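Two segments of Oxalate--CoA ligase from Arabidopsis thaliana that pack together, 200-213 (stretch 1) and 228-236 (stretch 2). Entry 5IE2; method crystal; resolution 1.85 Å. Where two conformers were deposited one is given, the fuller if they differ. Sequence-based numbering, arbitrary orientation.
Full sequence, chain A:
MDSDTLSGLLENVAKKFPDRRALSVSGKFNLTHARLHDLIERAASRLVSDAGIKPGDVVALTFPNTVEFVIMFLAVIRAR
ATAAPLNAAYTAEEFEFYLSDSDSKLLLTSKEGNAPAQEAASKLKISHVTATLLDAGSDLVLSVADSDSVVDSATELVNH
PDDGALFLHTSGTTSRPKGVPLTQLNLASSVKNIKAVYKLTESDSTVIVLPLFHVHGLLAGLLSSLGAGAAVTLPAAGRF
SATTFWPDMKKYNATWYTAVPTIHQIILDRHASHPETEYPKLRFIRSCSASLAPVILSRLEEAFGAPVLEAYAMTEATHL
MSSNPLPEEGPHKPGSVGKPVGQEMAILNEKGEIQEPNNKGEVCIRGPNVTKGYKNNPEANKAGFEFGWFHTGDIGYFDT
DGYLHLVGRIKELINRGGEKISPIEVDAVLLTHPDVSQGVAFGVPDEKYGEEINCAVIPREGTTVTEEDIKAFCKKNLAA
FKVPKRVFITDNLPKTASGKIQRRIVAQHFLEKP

Stretch 1 (200-213) LTESDSTVIVLPLF
Stretch 2, residues 228-236: AGAAVTLPA

The contact is built on two short parallel strands, one including Ser 205, Thr 206 and Val 207, the other Ala 231 to Leu 234, whose N-to-C directions differ by 19° and whose axes approach to 4.8 Å. Ser 205 pairs with Ala 231 (CA to CA 4.6 Å), Thr 206 with Val 232 (CA to CA 5.1 Å) and Val 207 with Thr 233 (CA to CA 4.7 Å). Extended backbones, such as phi/psi -146/164 at Thr 206 and -127/136 at Val 232, let four hydrogen bonds alternate in direction: Ala 231 N to Asp 204 O at 3.0 Å, Thr 206 N to Ala 231 O at 3.0 Å, Thr 233 N to Thr 206 O at 2.8 Å, and Ile 208 N to Thr 233 O at 3.0 Å. Main-chain N and O of Ser 205, Val 207 and Val 232 make none of these bonds, the usual parallel pattern. CA-H...O contacts lie along the same seam, among them Ser 205 CA to Ala 231 O at 3.3 Å and Val 207 CA to Thr 233 O at 3.4 Å.

Before the strand, a type I turn from Thr 201 to Asp 204 closes with Asp 204 N bonding Thr 201 O at 3.0 Å. The Asp 204 side chain (chi1 m) reaches back so that OD2 accepts from Thr 201 N at 2.9 Å. Against this turn lies small-residue backbone. The methyl of Ala 230 packs against two carbonyls of the turn, its CB 3.4 Å from both Thr 201 O and Asp 204 O. Ala 228 CB meets Leu 200 CB at 3.8 Å. Gly 229 (phi/psi 77/15) ends the preceding helix in a Schellman motif; positive phi favours glycine by itself, and an ideal CB would stand a tight 3.4 Å from Glu 202 CB. The rule here is close backbone approach bought with minimal side chains: Glu 202 CA comes within 3.4 Å of Gly 229 O. Water 1 links the edge, donating to Glu 202 OE1 at 3.1 Å and to Ala 228 O at 2.5 Å.

On the sheet face shared by Ser 205, Val 207, Ala 231 and Thr 233, water 2 donates to Ser 205 OG at 2.7 Å and Thr 206 O at 3.0 Å, and lies 2.7 Å from Thr 233 OG1, joining the strands through two side-chain hydroxyls and a main-chain carbonyl. Further along, Val 207 (chi1 t) brings CG2 to 4.1 Å from Thr 233 CB and CG1 to 4.2 Å from Pro 235 CG.

The apolar knob is Ile 208, the residue with the largest area covered by the other stretch. In the m, m rotamer, Ile 208 CG1 rests over the shallow groove between Val 232 (chi1 t) and Leu 234 (m, t), 3.4 Å from Val 232 CG1 and 3.7 Å from Leu 234 CD2. Although the CA-to-CB bond of Leu 234 points away, its end comes nearer, and CD2 also meets Leu 212 CD1 at 4.3 Å. Beyond the last strand bond, Ile 208 O packs 3.2 Å from Pro 235 CD.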

ATOM      1  N   LEU A 200      12.703  -8.104  -9.846  1.00 16.84           N
ATOM      2  CA  LEU A 200      12.233  -9.295  -9.129  1.00 15.96           C
ATOM      3  C   LEU A 200      12.375 -10.496 -10.050  1.00 17.60           C
ATOM      4  O   LEU A 200      12.039 -10.395 -11.250  1.00 16.00           O
ATOM      5  CB  LEU A 200      10.754  -9.157  -8.703  1.00 15.03           C
ATOM      6  CG  LEU A 200      10.492  -7.998  -7.699  1.00 18.70           C
ATOM      7  CD1 LEU A 200       8.967  -7.986  -7.391  1.00 19.38           C
ATOM      8  CD2 LEU A 200      11.302  -8.134  -6.397  1.00 17.86           C
ATOM      9  N   THR A 201      12.871 -11.604  -9.510  1.00 17.80           N
ATOM     10  CA  THR A 201      12.947 -12.845 -10.278  1.00 19.32           C
ATOM     11  C   THR A 201      12.479 -14.001  -9.429  1.00 19.67           C
ATOM     12  O   THR A 201      12.113 -13.834  -8.267  1.00 17.09           O
ATOM     13  CB  THR A 201      14.369 -13.156 -10.774  1.00 19.83           C
ATOM     14  OG1 THR A 201      15.186 -13.534  -9.656  1.00 22.12           O
ATOM     15  CG2 THR A 201      14.975 -11.944 -11.487  1.00 21.72           C
ATOM     16  N   GLU A 202      12.536 -15.207  -9.999  1.00 16.95           N
ATOM     17  CA  GLU A 202      11.965 -16.339  -9.286  1.00 16.38           C
ATOM     18  C   GLU A 202      12.784 -16.719  -8.056  1.00 19.32           C
ATOM     19  O   GLU A 202      12.320 -17.529  -7.235  1.00 19.98           O
ATOM     20  CB  GLU A 202      11.831 -17.545 -10.236  1.00 16.22           C
ATOM     21  CG  GLU A 202      13.206 -18.094 -10.702  1.00 27.51           C
ATOM     22  CD  GLU A 202      13.806 -17.401 -11.950  1.00 30.51           C
ATOM     23  OE1 GLU A 202      13.387 -16.288 -12.358  1.00 27.77           O
ATOM     24  OE2 GLU A 202      14.741 -17.994 -12.557  1.00 31.69           O
ATOM     25  N   SER A 203      14.005 -16.194  -7.887  1.00 20.38           N
ATOM     26  CA  SER A 203      14.744 -16.505  -6.659  0.52 21.82           C
ATOM     27  C   SER A 203      14.425 -15.552  -5.497  1.00 20.41           C
ATOM     28  O   SER A 203      14.936 -15.726  -4.380  1.00 20.21           O
ATOM     29  CB  SER A 203      16.259 -16.502  -6.918  0.52 22.23           C
ATOM     30  OG  SER A 203      16.687 -15.218  -7.323  0.52 21.84           O
ATOM     31  N   ASP A 204      13.575 -14.555  -5.724  1.00 17.57           N
ATOM     32  CA  ASP A 204      13.252 -13.645  -4.620  1.00 15.95           C
ATOM     33  C   ASP A 204      12.185 -14.209  -3.677  1.00 14.90           C
ATOM     34  O   ASP A 204      11.456 -15.152  -3.990  1.00 16.26           O
ATOM     35  CB  ASP A 204      12.774 -12.266  -5.164  1.00 14.12           C
ATOM     36  CG  ASP A 204      13.968 -11.426  -5.694  1.00 19.92           C
ATOM     37  OD1 ASP A 204      14.913 -11.240  -4.908  1.00 19.29           O
ATOM     38  OD2 ASP A 204      14.001 -11.071  -6.911  1.00 19.04           O
ATOM     39  N   SER A 205      12.124 -13.609  -2.490  1.00 14.57           N
ATOM     40  CA  SER A 205      11.284 -14.106  -1.440  1.00 14.70           C
ATOM     41  C   SER A 205      11.018 -12.961  -0.479  1.00 13.42           C
ATOM     42  O   SER A 205      11.941 -12.201  -0.186  1.00 15.10           O
ATOM     43  CB  SER A 205      12.002 -15.254  -0.704  1.00 18.90           C
ATOM     44  OG  SER A 205      11.352 -15.526   0.518  1.00 18.12           O
ATOM     45  N   THR A 206       9.788 -12.848   0.019  1.00 14.29           N
ATOM     46  CA  THR A 206       9.487 -11.771   0.982  1.00 14.19           C
ATOM     47  C   THR A 206       8.465 -12.205   2.018  1.00 14.88           C
ATOM     48  O   THR A 206       7.771 -13.238   1.859  1.00 16.47           O
ATOM     49  CB  THR A 206       8.982 -10.468   0.261  1.00 15.39           C
ATOM     50  OG1 THR A 206       9.054  -9.397   1.197  1.00 17.64           O
ATOM     51  CG2 THR A 206       7.533 -10.605  -0.200  1.00 15.76           C
ATOM     52  N   VAL A 207       8.378 -11.424   3.107  1.00 12.98           N
ATOM     53  CA  VAL A 207       7.360 -11.628   4.142  1.00 13.89           C
ATOM     54  C   VAL A 207       6.428 -10.422   4.091  1.00 15.93           C
ATOM     55  O   VAL A 207       6.916  -9.301   4.100  1.00 17.06           O
ATOM     56  CB  VAL A 207       7.985 -11.736   5.559  1.00 16.65           C
ATOM     57  CG1 VAL A 207       6.888 -11.704   6.664  1.00 18.13           C
ATOM     58  CG2 VAL A 207       8.869 -13.026   5.641  1.00 15.21           C
ATOM     59  N   ILE A 208       5.127 -10.670   4.019  1.00 13.65           N
ATOM     60  CA  ILE A 208       4.106  -9.604   3.969  1.00 15.07           C
ATOM     61  C   ILE A 208       3.886  -9.027   5.373  1.00 17.04           C
ATOM     62  O   ILE A 208       3.521  -9.767   6.315  1.00 16.68           O
ATOM     63  CB  ILE A 208       2.754 -10.133   3.442  1.00 15.95           C
ATOM     64  CG1 ILE A 208       2.925 -10.769   2.057  1.00 16.96           C
ATOM     65  CG2 ILE A 208       1.692  -8.980   3.447  1.00 17.79           C
ATOM     66  CD1 ILE A 208       3.313  -9.759   0.988  1.00 18.37           C
ATOM     67  N   VAL A 209       4.080  -7.708   5.507  1.00 16.00           N
ATOM     68  CA  VAL A 209       3.918  -7.041   6.784  1.00 17.19           C
ATOM     69  C   VAL A 209       2.873  -5.922   6.720  1.00 17.57           C
ATOM     70  O   VAL A 209       2.761  -5.108   7.666  1.00 20.05           O
ATOM     71  CB  VAL A 209       5.262  -6.439   7.302  1.00 17.04           C
ATOM     72  CG1 VAL A 209       6.331  -7.597   7.520  1.00 19.09           C
ATOM     73  CG2 VAL A 209       5.815  -5.335   6.341  1.00 18.49           C
ATOM     74  N   LEU A 210       2.098  -5.889   5.635  1.00 15.46           N
ATOM     75  CA  LEU A 210       1.063  -4.865   5.485  1.00 17.91           C
ATOM     76  C   LEU A 210      -0.276  -5.502   5.169  1.00 18.01           C
ATOM     77  O   LEU A 210      -0.284  -6.560   4.548  1.00 17.52           O
ATOM     78  CB  LEU A 210       1.431  -3.912   4.307  1.00 14.33           C
ATOM     79  CG  LEU A 210       2.749  -3.104   4.415  1.00 16.23           C
ATOM     80  CD1 LEU A 210       3.044  -2.390   3.090  1.00 19.86           C
ATOM     81  CD2 LEU A 210       2.670  -2.055   5.551  1.00 18.80           C
ATOM     82  N   PRO A 211      -1.410  -4.810   5.445  1.00 18.11           N
ATOM     83  CA  PRO A 211      -2.714  -5.407   5.071  1.00 16.97           C
ATOM     84  C   PRO A 211      -2.903  -5.622   3.581  1.00 16.74           C
ATOM     85  O   PRO A 211      -2.585  -4.738   2.791  1.00 17.74           O
ATOM     86  CB  PRO A 211      -3.760  -4.385   5.592  1.00 21.00           C
ATOM     87  CG  PRO A 211      -2.984  -3.111   5.863  1.00 24.11           C
ATOM     88  CD  PRO A 211      -1.560  -3.521   6.160  1.00 19.56           C
ATOM     89  N   LEU A 212      -3.397  -6.797   3.193  1.00 16.63           N
ATOM     90  CA  LEU A 212      -3.612  -7.082   1.776  1.00 17.06           C
ATOM     91  C   LEU A 212      -4.900  -6.472   1.247  1.00 20.02           C
ATOM     92  O   LEU A 212      -5.194  -6.653   0.067  1.00 19.40           O
ATOM     93  CB  LEU A 212      -3.599  -8.599   1.526  1.00 17.59           C
ATOM     94  CG  LEU A 212      -2.225  -9.213   1.842  1.00 19.45           C
ATOM     95  CD1 LEU A 212      -2.290 -10.772   1.788  1.00 20.15           C
ATOM     96  CD2 LEU A 212      -1.167  -8.743   0.826  1.00 20.89           C
ATOM     97  N   PHE A 213      -5.641  -5.716   2.077  1.00 19.95           N
ATOM     98  CA  PHE A 213      -6.810  -4.985   1.562  1.00 20.69           C
ATOM     99  C   PHE A 213      -6.454  -3.531   1.146  1.00 19.61           C
ATOM    100  O   PHE A 213      -7.338  -2.755   0.782  1.00 21.11           O
ATOM    101  CB  PHE A 213      -7.993  -4.998   2.565  1.00 18.91           C
ATOM    102  CG  PHE A 213      -7.643  -4.500   3.960  1.00 20.81           C
ATOM    103  CD1 PHE A 213      -7.557  -3.137   4.240  1.00 22.72           C
ATOM    104  CD2 PHE A 213      -7.421  -5.401   4.981  1.00 21.72           C
ATOM    105  CE1 PHE A 213      -7.207  -2.670   5.511  1.00 23.33           C
ATOM    106  CE2 PHE A 213      -7.115  -4.937   6.300  1.00 23.52           C
ATOM    107  CZ  PHE A 213      -6.993  -3.581   6.550  1.00 22.68           C
ATOM    108  N   ALA A 228       6.506 -12.631 -10.641  1.00 16.65           N
ATOM    109  CA  ALA A 228       7.886 -12.932 -11.022  1.00 16.98           C
ATOM    110  C   ALA A 228       8.280 -14.409 -10.872  1.00 18.08           C
ATOM    111  O   ALA A 228       9.461 -14.758 -11.124  1.00 17.94           O
ATOM    112  CB  ALA A 228       8.896 -12.109 -10.147  1.00 16.37           C
ATOM    113  N   GLY A 229       7.361 -15.230 -10.373  1.00 14.04           N
ATOM    114  CA  GLY A 229       7.674 -16.626  -9.983  1.00 13.96           C
ATOM    115  C   GLY A 229       8.412 -16.673  -8.645  1.00 16.60           C
ATOM    116  O   GLY A 229       9.006 -17.708  -8.268  1.00 16.31           O
ATOM    117  N   ALA A 230       8.380 -15.547  -7.929  1.00 15.27           N
ATOM    118  CA  ALA A 230       9.017 -15.416  -6.593  1.00 16.03           C
ATOM    119  C   ALA A 230       8.096 -16.010  -5.519  1.00 15.26           C
ATOM    120  O   ALA A 230       6.978 -16.484  -5.818  1.00 16.67           O
ATOM    121  CB  ALA A 230       9.333 -13.894  -6.261  1.00 12.32           C
ATOM    122  N   ALA A 231       8.540 -15.953  -4.257  1.00 14.45           N
ATOM    123  CA  ALA A 231       7.738 -16.479  -3.141  1.00 14.62           C
ATOM    124  C   ALA A 231       7.343 -15.398  -2.132  1.00 13.68           C
ATOM    125  O   ALA A 231       8.049 -14.385  -1.943  1.00 13.98           O
ATOM    126  CB  ALA A 231       8.518 -17.603  -2.400  1.00 15.42           C
ATOM    127  N   VAL A 232       6.220 -15.659  -1.498  1.00 12.87           N
ATOM    128  CA  VAL A 232       5.632 -14.796  -0.482  1.00 14.51           C
ATOM    129  C   VAL A 232       5.357 -15.604   0.761  1.00 14.49           C
ATOM    130  O   VAL A 232       4.801 -16.672   0.645  1.00 15.45           O
ATOM    131  CB  VAL A 232       4.273 -14.215  -1.026  1.00 16.89           C
ATOM    132  CG1 VAL A 232       3.605 -13.363   0.008  1.00 18.69           C
ATOM    133  CG2 VAL A 232       4.537 -13.393  -2.296  1.00 17.80           C
ATOM    134  N   THR A 233       5.683 -15.070   1.940  1.00 12.63           N
ATOM    135  CA  THR A 233       5.320 -15.741   3.201  1.00 14.41           C
ATOM    136  C   THR A 233       4.366 -14.870   3.983  1.00 14.89           C
ATOM    137  O   THR A 233       4.602 -13.672   4.136  1.00 15.74           O
ATOM    138  CB  THR A 233       6.564 -16.041   4.056  1.00 16.21           C
ATOM    139  OG1 THR A 233       7.421 -16.942   3.328  1.00 19.04           O
ATOM    140  CG2 THR A 233       6.170 -16.667   5.461  1.00 18.67           C
ATOM    141  N   LEU A 234       3.269 -15.444   4.453  1.00 13.70           N
ATOM    142  CA  LEU A 234       2.340 -14.744   5.336  1.00 14.74           C
ATOM    143  C   LEU A 234       2.673 -15.130   6.781  1.00 14.93           C
ATOM    144  O   LEU A 234       2.854 -16.325   7.078  1.00 16.25           O
ATOM    145  CB  LEU A 234       0.888 -15.132   5.013  1.00 14.32           C
ATOM    146  CG  LEU A 234       0.556 -15.018   3.506  1.00 14.11           C
ATOM    147  CD1 LEU A 234      -0.854 -15.488   3.246  1.00 16.77           C
ATOM    148  CD2 LEU A 234       0.771 -13.523   3.139  1.00 12.54           C
ATOM    149  N   PRO A 235       2.741 -14.150   7.665  1.00 14.88           N
ATOM    150  CA  PRO A 235       2.898 -14.484   9.112  1.00 17.89           C
ATOM    151  C   PRO A 235       1.773 -15.404   9.650  1.00 18.62           C
ATOM    152  O   PRO A 235       0.596 -15.369   9.242  1.00 18.64           O
ATOM    153  CB  PRO A 235       2.837 -13.124   9.814  1.00 20.43           C
ATOM    154  CG  PRO A 235       3.287 -12.093   8.749  1.00 23.22           C
ATOM    155  CD  PRO A 235       2.668 -12.694   7.430  1.00 16.11           C
ATOM    156  N   ALA A 236       2.162 -16.259  10.598  1.00 19.04           N
ATOM    157  CA  ALA A 236       1.246 -17.254  11.159  1.00 21.57           C
ATOM    158  C   ALA A 236      -0.033 -16.643  11.670  1.00 25.93           C
ATOM    159  O   ALA A 236      -1.113 -17.241  11.589  1.00 29.76           O
ATOM    160  CB  ALA A 236       1.965 -18.047  12.310  1.00 21.13           C
TER
HETATM  161  O   HOH W   1      11.005 -14.436 -13.085  1.00 25.67           O
HETATM  162  O   HOH W   2       8.798 -15.939   1.216  1.00 27.08           O